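Local coordinates for protein putative superoxide reductase (Thermotoga maritima, PDB 3QZB) that probably catalyses the reduction of superoxide to hydrogen peroxide at a mononuclear iron centre, drawing its electrons from rubredoxin, at residues A[26-31]-A[56-61]; A[86-91]-A[103-108]. All blocks are in the same frame, centred on the assembly; numbering follows the deposited sequence. Where two conformers were deposited one is given.

Interaction 1. Residues A[26-31]-A[56-61]; sequences KEKHVP and PHPNTT. With FE (Fe (III) ion), chain B.
H29 and H57 meet as two ligands of the mononuclear iron site of this superoxide reductase, each bringing its imidazole NE2 to the Fe(III) ion. Both metal bonds, H29 NE2 to iron and H57 NE2 to iron, measure 2.2 Å, and the shared metal draws H29 NE2 and H57 NE2 to within 3.0 Å of each other. The two ring planes stand 70° apart, with H29 NE2 lying at the edge of the H57 ring. H63, C127 and H130 supply the other three ligands, giving the four-histidine, one-cysteine centre of the desulfoferrodoxin family. On each ring ND1, the nitrogen not bound to iron, has its own acceptor. H29 ND1 donates to E27 OE2 (2.7 Å), above the carboxylate plane, while the backbone N of H29 reaches the anti lone pair of that same oxygen. H57 ND1 donates to a carbonyl lone pair of P58 O at 2.7 Å; these bonds probably limit rotation of the two rings. Beside the H57 ring, K28 CD lies 3.6 Å from H57 CD2, and the bend at chi3 (62°) turns CE of K28 to 3.3 Å from P56 O. Residues 26-31 form the loop leading into strand 31-34, with a type I turn from E27 to V30, whereas 56-61 belong to the loop between strands 44-51 and 65-74; I65 of the latter strand touches both histidines.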
loop_
_atom_site.group_PDB
_atom_site.type_symbol
_atom_site.label_atom_id
_atom_site.label_comp_id
_atom_site.label_asym_id
_atom_site.label_seq_id
_atom_site.Cartn_x
_atom_site.Cartn_y
_atom_site.Cartn_z
ATOM N N LYS A 26 -20.854 5.424 19.636
ATOM C CA LYS A 26 -20.203 6.274 20.625
ATOM C C LYS A 26 -18.861 6.798 20.152
ATOM O O LYS A 26 -18.363 7.741 20.726
ATOM C CB LYS A 26 -19.989 5.473 21.910
ATOM C CG LYS A 26 -21.329 5.080 22.560
ATOM C CD LYS A 26 -21.238 4.252 23.838
ATOM C CE LYS A 26 -22.674 3.934 24.380
ATOM N NZ LYS A 26 -22.706 3.055 25.603
ATOM N N GLU A 27 -18.254 6.187 19.140
ATOM C CA GLU A 27 -16.852 6.398 18.791
ATOM C C GLU A 27 -16.708 6.501 17.273
ATOM O O GLU A 27 -16.909 5.502 16.550
ATOM C CB GLU A 27 -15.997 5.274 19.365
ATOM C CG GLU A 27 -14.525 5.316 18.930
ATOM C CD GLU A 27 -13.826 6.648 19.183
ATOM O OE1 GLU A 27 -13.622 6.964 20.399
ATOM O OE2 GLU A 27 -13.517 7.325 18.203
ATOM N N LYS A 28 -16.356 7.691 16.766
ATOM C CA LYS A 28 -16.222 7.953 15.355
ATOM C C LYS A 28 -15.191 7.052 14.667
ATOM O O LYS A 28 -15.300 6.851 13.458
ATOM C CB LYS A 28 -15.851 9.408 15.129
ATOM C CG LYS A 28 -14.498 9.832 15.646
ATOM C CD LYS A 28 -14.113 11.269 15.380
ATOM C CE LYS A 28 -14.955 12.293 15.980
ATOM N NZ LYS A 28 -14.792 12.213 17.446
ATOM N N HIS A 29 -14.173 6.571 15.370
ATOM C CA HIS A 29 -13.108 5.853 14.727
ATOM C C HIS A 29 -13.422 4.405 14.372
ATOM O O HIS A 29 -12.634 3.789 13.647
ATOM C CB HIS A 29 -11.860 5.875 15.598
ATOM C CG HIS A 29 -11.178 7.189 15.667
ATOM N ND1 HIS A 29 -11.338 8.080 16.711
ATOM C CD2 HIS A 29 -10.374 7.785 14.770
ATOM C CE1 HIS A 29 -10.592 9.148 16.433
ATOM N NE2 HIS A 29 -10.027 9.009 15.247
ATOM N N VAL A 30 -14.526 3.856 14.833
ATOM C CA VAL A 30 -14.769 2.425 14.633
ATOM C C VAL A 30 -15.043 2.159 13.140
ATOM O O VAL A 30 -15.941 2.777 12.534
ATOM C CB VAL A 30 -15.952 1.945 15.470
ATOM C CG1 VAL A 30 -16.249 0.484 15.125
ATOM C CG2 VAL A 30 -15.678 2.176 16.981
ATOM N N PRO A 31 -14.331 1.187 12.529
ATOM C CA PRO A 31 -14.658 0.832 11.124
ATOM C C PRO A 31 -15.884 -0.071 11.141
ATOM O O PRO A 31 -15.878 -1.094 11.825
ATOM C CB PRO A 31 -13.388 0.144 10.645
ATOM C CG PRO A 31 -12.808 -0.490 11.861
ATOM C CD PRO A 31 -13.139 0.476 13.016
ATOM N N PRO A 56 -19.312 11.594 12.535
ATOM C CA PRO A 56 -18.368 11.958 11.507
ATOM C C PRO A 56 -16.919 12.073 12.018
ATOM O O PRO A 56 -16.666 12.448 13.168
ATOM C CB PRO A 56 -18.849 13.320 11.035
ATOM C CG PRO A 56 -20.061 13.663 11.739
ATOM C CD PRO A 56 -20.412 12.600 12.695
ATOM N N HIS A 57 -15.988 11.729 11.125
ATOM C CA HIS A 57 -14.577 11.916 11.406
ATOM C C HIS A 57 -14.049 13.005 10.485
ATOM O O HIS A 57 -14.371 13.038 9.302
ATOM C CB HIS A 57 -13.783 10.601 11.226
ATOM C CG HIS A 57 -12.350 10.689 11.696
ATOM N ND1 HIS A 57 -11.374 11.324 10.950
ATOM C CD2 HIS A 57 -11.734 10.258 12.832
ATOM C CE1 HIS A 57 -10.225 11.292 11.611
ATOM N NE2 HIS A 57 -10.406 10.665 12.753
ATOM N N PRO A 58 -13.162 13.891 11.005
ATOM C CA PRO A 58 -12.540 14.891 10.134
ATOM C C PRO A 58 -11.794 14.342 8.946
ATOM O O PRO A 58 -11.316 13.169 8.971
ATOM C CB PRO A 58 -11.573 15.612 11.095
ATOM C CG PRO A 58 -12.178 15.445 12.442
ATOM C CD PRO A 58 -12.767 14.050 12.412
ATOM N N ASN A 59 -11.627 15.166 7.926
ATOM C CA ASN A 59 -10.733 14.815 6.830
ATOM C C ASN A 59 -10.030 16.090 6.430
ATOM O O ASN A 59 -10.355 16.756 5.460
ATOM C CB ASN A 59 -11.510 14.270 5.674
ATOM C CG ASN A 59 -10.621 13.635 4.631
ATOM O OD1 ASN A 59 -9.377 13.663 4.735
ATOM N ND2 ASN A 59 -11.255 13.038 3.606
ATOM N N THR A 60 -9.039 16.465 7.236
ATOM C CA THR A 60 -8.214 17.639 6.996
ATOM C C THR A 60 -6.795 17.201 6.707
ATOM O O THR A 60 -6.415 16.041 6.947
ATOM C CB THR A 60 -8.239 18.609 8.202
ATOM O OG1 THR A 60 -7.547 17.953 9.276
ATOM C CG2 THR A 60 -9.685 18.982 8.604
ATOM N N THR A 61 -5.947 18.145 6.275
ATOM C CA THR A 61 -4.609 17.806 6.044
ATOM C C THR A 61 -3.914 17.305 7.333
ATOM O O THR A 61 -3.106 16.395 7.313
ATOM C CB THR A 61 -3.881 19.035 5.441
ATOM O OG1 THR A 61 -4.515 19.452 4.196
ATOM C CG2 THR A 61 -2.384 18.793 5.208
HETATM FE FE FE B . -8.817 10.529 14.307
#

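Interaction 2. Residues A[86-91]-A[103-108]; sequences YEFNAH and VYTEPT
F88 reaches across to residues 105-108 with every atom of its side chain. F88 CB lies 3.8 Å from T105 CG2; with CG anti to the carbonyl carbon (chi1 -46°), the ring then extends over the corner at P107. F88 CD1 comes to 3.4 Å from E106 O, and beyond it F88 CE1 approaches T108 O at 3.5 Å. Over the same face as E106 O, F88 CD2 and CE2 rest against CA and CB of P107. P107 CA sits 3.7 Å from the F88 ring centroid and 15° off the normal, a CH-pi contact; CZ, at the tip, meets this CA and T108 N. The opposite face is covered near its rim by Y86 O, and the ring is thus sandwiched between its own strand and the turn.

Past F88 the backbones come together. T105 N donates to A90 O at 2.8 Å, while Y104 CA makes a CA-H...O contact with the same carbonyl oxygen. A90 CB touches T105 OG1 and both methyl groups of V103. A90 N makes a weak bond to T105 OG1, a hydroxyl that also pairs with V83 O of the third subunit. Beyond A90, the Y104 ring lies obliquely against the H91 backbone, Y104 CE2 being 3.5 Å from H91 C.

A single beta bridge, H91 with Y104, joins the chain leaving strand 81-87 to the start of strand 103-115. P107 centres an inverse gamma turn where that strand turns a corner of the immunoglobulin-like beta-sandwich; V103-E106, before the corner, pair in an antiparallel ladder with the third subunit.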
loop_
_atom_site.group_PDB
_atom_site.type_symbol
_atom_site.label_atom_id
_atom_site.label_comp_id
_atom_site.label_asym_id
_atom_site.label_seq_id
_atom_site.Cartn_x
_atom_site.Cartn_y
_atom_site.Cartn_z
ATOM N N TYR A 86 -6.928 -0.534 1.590
ATOM C CA TYR A 86 -7.635 0.506 0.829
ATOM C C TYR A 86 -7.236 1.861 1.432
ATOM O O TYR A 86 -7.601 2.163 2.579
ATOM C CB TYR A 86 -9.159 0.257 0.932
ATOM C CG TYR A 86 -9.540 -1.193 0.658
ATOM C CD1 TYR A 86 -9.598 -1.670 -0.660
ATOM C CD2 TYR A 86 -9.710 -2.084 1.693
ATOM C CE1 TYR A 86 -9.850 -3.053 -0.921
ATOM C CE2 TYR A 86 -9.971 -3.428 1.422
ATOM C CZ TYR A 86 -10.026 -3.912 0.156
ATOM O OH TYR A 86 -10.286 -5.256 -0.030
ATOM N N GLU A 87 -6.442 2.584 0.678
ATOM C CA GLU A 87 -5.832 3.806 1.151
ATOM C C GLU A 87 -6.615 5.014 0.654
ATOM O O GLU A 87 -6.956 5.067 -0.525
ATOM C CB GLU A 87 -4.381 3.890 0.670
ATOM C CG GLU A 87 -3.521 2.814 1.230
ATOM C CD GLU A 87 -2.075 2.958 0.851
ATOM O OE1 GLU A 87 -1.664 3.932 0.207
ATOM O OE2 GLU A 87 -1.300 2.011 1.188
ATOM N N PHE A 88 -6.764 5.991 1.531
ATOM C CA PHE A 88 -7.498 7.239 1.280
ATOM C C PHE A 88 -6.455 8.349 1.349
ATOM O O PHE A 88 -6.059 8.681 2.490
ATOM C CB PHE A 88 -8.603 7.403 2.316
ATOM C CG PHE A 88 -9.397 6.134 2.510
ATOM C CD1 PHE A 88 -10.087 5.548 1.430
ATOM C CD2 PHE A 88 -9.451 5.509 3.724
ATOM C CE1 PHE A 88 -10.774 4.348 1.627
ATOM C CE2 PHE A 88 -10.123 4.313 3.866
ATOM C CZ PHE A 88 -10.787 3.740 2.814
ATOM N N ASN A 89 -5.980 8.829 0.198
ATOM C CA ASN A 89 -4.720 9.523 0.171
ATOM C C ASN A 89 -4.765 11.005 -0.155
ATOM O O ASN A 89 -3.725 11.649 -0.224
ATOM C CB ASN A 89 -3.717 8.798 -0.718
ATOM C CG ASN A 89 -3.321 7.445 -0.154
ATOM O OD1 ASN A 89 -3.527 7.204 1.038
ATOM N ND2 ASN A 89 -2.768 6.556 -0.992
ATOM N N ALA A 90 -5.961 11.567 -0.359
ATOM C CA ALA A 90 -6.114 12.998 -0.595
ATOM C C ALA A 90 -6.825 13.622 0.585
ATOM O O ALA A 90 -7.887 13.129 1.002
ATOM C CB ALA A 90 -6.895 13.251 -1.877
ATOM N N HIS A 91 -6.242 14.690 1.131
ATOM C CA HIS A 91 -6.768 15.337 2.327
ATOM C C HIS A 91 -6.668 16.861 2.227
ATOM O O HIS A 91 -6.400 17.515 3.232
ATOM C CB HIS A 91 -6.117 14.825 3.610
ATOM C CG HIS A 91 -5.995 13.340 3.637
ATOM N ND1 HIS A 91 -7.062 12.506 3.862
ATOM C CD2 HIS A 91 -4.936 12.562 3.396
ATOM C CE1 HIS A 91 -6.642 11.250 3.743
ATOM N NE2 HIS A 91 -5.354 11.268 3.482
ATOM N N VAL A 103 -9.127 18.181 -3.658
ATOM C CA VAL A 103 -9.649 16.815 -3.551
ATOM C C VAL A 103 -9.409 16.232 -2.170
ATOM O O VAL A 103 -8.331 16.372 -1.541
ATOM C CB VAL A 103 -9.100 15.879 -4.644
ATOM C CG1 VAL A 103 -7.561 15.906 -4.725
ATOM C CG2 VAL A 103 -9.625 14.443 -4.543
ATOM N N TYR A 104 -10.423 15.500 -1.690
ATOM C CA TYR A 104 -10.410 14.727 -0.442
ATOM C C TYR A 104 -10.939 13.337 -0.717
ATOM O O TYR A 104 -11.929 13.197 -1.428
ATOM C CB TYR A 104 -11.334 15.353 0.624
ATOM C CG TYR A 104 -10.935 16.769 1.030
ATOM C CD1 TYR A 104 -11.224 17.860 0.224
ATOM C CD2 TYR A 104 -10.271 16.990 2.211
ATOM C CE1 TYR A 104 -10.828 19.145 0.575
ATOM C CE2 TYR A 104 -9.891 18.296 2.577
ATOM C CZ TYR A 104 -10.144 19.365 1.738
ATOM O OH TYR A 104 -9.738 20.627 2.149
ATOM N N THR A 105 -10.319 12.323 -0.106
ATOM C CA THR A 105 -10.793 10.941 -0.206
ATOM C C THR A 105 -11.387 10.543 1.129
ATOM O O THR A 105 -10.692 10.555 2.164
ATOM C CB THR A 105 -9.672 9.969 -0.550
ATOM O OG1 THR A 105 -8.916 10.540 -1.621
ATOM C CG2 THR A 105 -10.285 8.609 -0.896
ATOM N N GLU A 106 -12.682 10.193 1.123
ATOM C CA GLU A 106 -13.368 9.795 2.331
ATOM C C GLU A 106 -13.078 8.351 2.713
ATOM O O GLU A 106 -12.849 7.510 1.843
ATOM C CB GLU A 106 -14.885 10.001 2.220
ATOM C CG GLU A 106 -15.288 11.481 2.026
ATOM C CD GLU A 106 -15.009 12.287 3.282
ATOM O OE1 GLU A 106 -15.697 12.034 4.272
ATOM O OE2 GLU A 106 -14.097 13.124 3.313
ATOM N N PRO A 107 -13.138 8.040 4.012
ATOM C CA PRO A 107 -12.795 6.684 4.476
ATOM C C PRO A 107 -13.974 5.718 4.440
ATOM O O PRO A 107 -14.510 5.268 5.430
ATOM C CB PRO A 107 -12.265 6.895 5.875
ATOM C CG PRO A 107 -13.073 8.058 6.378
ATOM C CD PRO A 107 -13.217 8.975 5.156
ATOM N N THR A 108 -14.326 5.416 3.184
ATOM C CA THR A 108 -15.430 4.554 2.797
ATOM C C THR A 108 -14.873 3.701 1.678
ATOM O O THR A 108 -14.192 4.207 0.800
ATOM C CB THR A 108 -16.689 5.375 2.356
ATOM O OG1 THR A 108 -17.037 6.306 3.366
ATOM C CG2 THR A 108 -17.882 4.424 2.098
#

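Interaction 1 closes before interaction 2 opens along the chain, and their centres lie 12 Å apart within one immunoglobulin-like domain. Residues 56-61 connect them: N59, two residues beyond the iron ligand H57, probably hydrogen-bonds through OD1 to H91 ND1 and through ND2 to E106 OE2, so its amide spans both segments of interaction 2. T60 O also packs on H91 CB. Strand 65-74, which follows this loop and whose I65 also touches P107, pairs with 81-87 in the mixed six-stranded sheet, while 103-115 pairs with 44-51 in the antiparallel three-stranded sheet. The loop carrying an iron ligand is thus tied by N59 to the strand that pairs with the third subunit.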